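Local coordinates for 2-ON-2 hemoglobin (PDB 2XYK), which binds heme b through an axial histidine and, as a group II truncated hemoglobin, probably binds and carries oxygen, at residues R19-R24 and R99-T104. Residues are numbered along the deposited sequence; the frame is centred on the assembly and turned at random.
Sequences RALTRR and RAMDET
Arg24 and Glu103 join the two helices at their solvent-facing side by a salt bridge. Arg24 NE donates to Glu103 OE1 over 2.6 Å, nearly straight at 162° and close to the guanidinium plane; its NH2 adds only a weak bond to the same oxygen. The bend at chi2 turns the Arg24 chain past Ala100 toward the Glu103 carboxylate, its CG 4.0 Å from Ala100 CA, a knob among Arg99, Ala100, Glu103 and Thr104. The other oxygen, Glu103 OE2, takes the NE hydrogen of Arg99 one turn earlier (2.8 Å), in that guanidinium's plane. Glutamate has one oxygen for each arginine: the tips of Arg24 and Arg99 come within 3.8 Å, NH2 to NH2, and the shared carboxylate probably offsets their repulsion. Arg24 NH1 pairs further with Glu27.

The contact joins the layers of the 2-on-2 globin sandwich, helices 14-31 and 47-60 (B and E) against 87-104 and 108-125 (G and H); the local B and G axes lie 8.6 Å apart, at 142°. The small Ala100 methyl lets the backbones approach, the Arg24 and Ala100 CA atoms lying 5.4 Å apart.

Toward the buried side, Leu21 carries the apolar contact. With CG anti to the backbone N (chi1 176°), its CD1 reaches the 99-104 backbone, 3.5 Å from Met101 N, and touches Ala100 CB and Met101 CG. Thr104 crosses Leu21 at about a right angle. Its OG1 donates to Ala100 O, four residues earlier, which satisfies the hydroxyl beside leucine, while its methyl CG2 rests 3.9 Å from Ala20 CB. Beyond Leu21 lies Leu57, and Met101 packs on Ile114.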
ATOM      1  N   ARG A  19       0.616  -7.692  -7.274  1.00  8.89           N
ATOM      2  CA  ARG A  19      -0.767  -7.902  -7.716  1.00 10.34           C
ATOM      3  C   ARG A  19      -1.637  -8.515  -6.602  1.00  9.62           C
ATOM      4  O   ARG A  19      -2.752  -8.054  -6.368  1.00  8.27           O
ATOM      5  CB  ARG A  19      -0.827  -8.787  -8.986  1.00 10.42           C
ATOM      6  CG  ARG A  19      -0.328  -8.097 -10.280  1.00 15.51           C
ATOM      7  CD  ARG A  19      -1.043  -8.652 -11.545  1.00 16.98           C
ATOM      8  NE  ARG A  19      -0.144  -8.771 -12.702  1.00 24.59           N
ATOM      9  CZ  ARG A  19      -0.100  -7.951 -13.766  1.00 26.67           C
ATOM     10  NH1 ARG A  19      -0.892  -6.884 -13.861  1.00 25.97           N
ATOM     11  NH2 ARG A  19       0.774  -8.197 -14.746  1.00 27.33           N
ATOM     12  N   ALA A  20      -1.136  -9.566  -5.932  1.00  9.23           N
ATOM     13  CA  ALA A  20      -1.922 -10.248  -4.883  1.00  8.46           C
ATOM     14  C   ALA A  20      -2.035  -9.363  -3.638  1.00  8.37           C
ATOM     15  O   ALA A  20      -3.090  -9.289  -2.984  1.00  7.06           O
ATOM     16  CB  ALA A  20      -1.296 -11.605  -4.523  1.00  7.63           C
ATOM     17  N   LEU A  21      -0.929  -8.693  -3.311  1.00  7.45           N
ATOM     18  CA  LEU A  21      -0.903  -7.801  -2.162  1.00  7.36           C
ATOM     19  C   LEU A  21      -1.970  -6.716  -2.304  1.00  7.06           C
ATOM     20  O   LEU A  21      -2.778  -6.528  -1.415  1.00  6.70           O
ATOM     21  CB  LEU A  21       0.485  -7.173  -1.984  1.00  6.50           C
ATOM     22  CG  LEU A  21       0.641  -6.131  -0.869  1.00  8.06           C
ATOM     23  CD1 LEU A  21       0.497  -6.738   0.551  1.00  7.72           C
ATOM     24  CD2 LEU A  21       1.990  -5.474  -1.024  1.00  8.27           C
ATOM     25  N   THR A  22      -1.956  -6.009  -3.427  1.00  7.43           N
ATOM     26  CA  THR A  22      -2.813  -4.846  -3.614  1.00  9.68           C
ATOM     27  C   THR A  22      -4.288  -5.282  -3.740  1.00 10.04           C
ATOM     28  O   THR A  22      -5.174  -4.605  -3.228  1.00 10.02           O
ATOM     29  CB  THR A  22      -2.345  -4.030  -4.845  1.00  9.89           C
ATOM     30  OG1 THR A  22      -0.949  -3.721  -4.699  1.00 13.06           O
ATOM     31  CG2 THR A  22      -3.106  -2.717  -4.972  1.00 14.62           C
ATOM     32  N   ARG A  23      -4.531  -6.411  -4.422  1.00 10.43           N
ATOM     33  CA  ARG A  23      -5.872  -6.990  -4.540  1.00 10.12           C
ATOM     34  C   ARG A  23      -6.437  -7.347  -3.193  1.00 10.01           C
ATOM     35  O   ARG A  23      -7.594  -7.026  -2.919  1.00 10.42           O
ATOM     36  CB  ARG A  23      -5.907  -8.229  -5.450  1.00  9.13           C
ATOM     37  CG  ARG A  23      -7.316  -8.887  -5.654  1.00 11.59           C
ATOM     38  CD  ARG A  23      -8.260  -8.025  -6.521  1.00 17.86           C
ATOM     39  NE  ARG A  23      -7.602  -7.555  -7.739  1.00 22.06           N
ATOM     40  CZ  ARG A  23      -7.710  -8.109  -8.947  1.00 24.84           C
ATOM     41  NH1 ARG A  23      -8.481  -9.176  -9.158  1.00 25.24           N
ATOM     42  NH2 ARG A  23      -7.044  -7.581  -9.962  1.00 26.53           N
ATOM     43  N   ARG A  24      -5.645  -8.048  -2.371  1.00  9.73           N
ATOM     44  CA  ARG A  24      -6.106  -8.470  -1.055  1.00  9.74           C
ATOM     45  C   ARG A  24      -6.347  -7.273  -0.120  1.00  9.51           C
ATOM     46  O   ARG A  24      -7.240  -7.326   0.718  1.00  9.55           O
ATOM     47  CB  ARG A  24      -5.103  -9.452  -0.414  1.00 10.30           C
ATOM     48  CG  ARG A  24      -5.564 -10.053   0.938  1.00 11.89           C
ATOM     49  CD  ARG A  24      -6.915 -10.824   0.766  1.00 19.61           C
ATOM     50  NE  ARG A  24      -7.362 -11.476   2.005  1.00 24.28           N
ATOM     51  CZ  ARG A  24      -8.627 -11.767   2.312  1.00 23.63           C
ATOM     52  NH1 ARG A  24      -9.618 -11.438   1.494  1.00 22.58           N
ATOM     53  NH2 ARG A  24      -8.901 -12.375   3.464  1.00 24.79           N
ATOM     54  N   ARG A  99      -2.561  -7.235   7.259  1.00  9.75           N
ATOM     55  CA  ARG A  99      -3.165  -8.526   6.947  1.00 10.73           C
ATOM     56  C   ARG A  99      -2.949  -8.947   5.499  1.00 10.44           C
ATOM     57  O   ARG A  99      -2.755 -10.137   5.231  1.00  9.91           O
ATOM     58  CB  ARG A  99      -4.673  -8.532   7.251  1.00 10.86           C
ATOM     59  CG  ARG A  99      -5.277  -9.918   7.192  1.00 14.48           C
ATOM     60  CD  ARG A  99      -6.562 -10.072   7.999  1.00 17.89           C
ATOM     61  NE  ARG A  99      -7.321 -11.204   7.463  1.00 21.28           N
ATOM     62  CZ  ARG A  99      -8.586 -11.505   7.773  1.00 24.12           C
ATOM     63  NH1 ARG A  99      -9.286 -10.762   8.634  1.00 22.23           N
ATOM     64  NH2 ARG A  99      -9.164 -12.561   7.202  1.00 26.45           N
ATOM     65  N   ALA A 100      -3.026  -7.986   4.576  1.00  9.70           N
ATOM     66  CA  ALA A 100      -2.760  -8.275   3.176  1.00 10.03           C
ATOM     67  C   ALA A 100      -1.325  -8.753   2.972  1.00  9.01           C
ATOM     68  O   ALA A 100      -1.104  -9.706   2.215  1.00  8.78           O
ATOM     69  CB  ALA A 100      -3.100  -7.070   2.273  1.00  8.28           C
ATOM     70  N   MET A 101      -0.370  -8.111   3.649  1.00 10.18           N
ATOM     71  CA  MET A 101       1.059  -8.519   3.620  1.00 13.24           C
ATOM     72  C   MET A 101       1.262  -9.907   4.195  1.00 12.25           C
ATOM     73  O   MET A 101       1.941 -10.742   3.596  1.00 12.48           O
ATOM     74  CB  MET A 101       1.939  -7.604   4.483  1.00 12.24           C
ATOM     75  CG  MET A 101       2.282  -6.273   3.937  1.00 14.32           C
ATOM     76  SD  MET A 101       3.709  -5.670   4.881  1.00 21.93           S
ATOM     77  CE  MET A 101       4.964  -6.363   3.863  1.00 14.47           C
ATOM     78  N   ASP A 102       0.702 -10.123   5.385  1.00 13.20           N
ATOM     79  CA  ASP A 102       0.859 -11.409   6.116  1.00 14.31           C
ATOM     80  C   ASP A 102       0.353 -12.539   5.236  1.00 14.56           C
ATOM     81  O   ASP A 102       0.927 -13.624   5.239  1.00 14.43           O
ATOM     82  CB  ASP A 102       0.096 -11.411   7.471  1.00 14.57           C
ATOM     83  CG  ASP A 102       0.771 -10.530   8.554  1.00 17.32           C
ATOM     84  OD1 ASP A 102       1.962 -10.169   8.408  1.00 18.86           O
ATOM     85  OD2 ASP A 102       0.098 -10.188   9.569  1.00 20.55           O
ATOM     86  N   GLU A 103      -0.717 -12.282   4.469  1.00 14.91           N
ATOM     87  CA  GLU A 103      -1.316 -13.324   3.640  1.00 15.29           C
ATOM     88  C   GLU A 103      -0.637 -13.555   2.286  1.00 14.73           C
ATOM     89  O   GLU A 103      -0.860 -14.591   1.666  1.00 14.82           O
ATOM     90  CB  GLU A 103      -2.826 -13.072   3.457  1.00 15.43           C
ATOM     91  CG  GLU A 103      -3.679 -13.521   4.649  1.00 17.30           C
ATOM     92  CD  GLU A 103      -5.086 -12.896   4.629  1.00 17.74           C
ATOM     93  OE1 GLU A 103      -5.576 -12.555   3.517  1.00 18.46           O
ATOM     94  OE2 GLU A 103      -5.683 -12.750   5.725  1.00 18.54           O
ATOM     95  N   THR A 104       0.175 -12.603   1.813  1.00 14.27           N
ATOM     96  CA  THR A 104       0.689 -12.666   0.420  1.00 12.51           C
ATOM     97  C   THR A 104       2.225 -12.678   0.346  1.00 13.04           C
ATOM     98  O   THR A 104       2.788 -12.945  -0.719  1.00 12.00           O
ATOM     99  CB  THR A 104       0.143 -11.503  -0.498  1.00 12.99           C
ATOM    100  OG1 THR A 104       0.556 -10.232   0.021  1.00 11.94           O
ATOM    101  CG2 THR A 104      -1.372 -11.536  -0.619  1.00  9.90           C
TER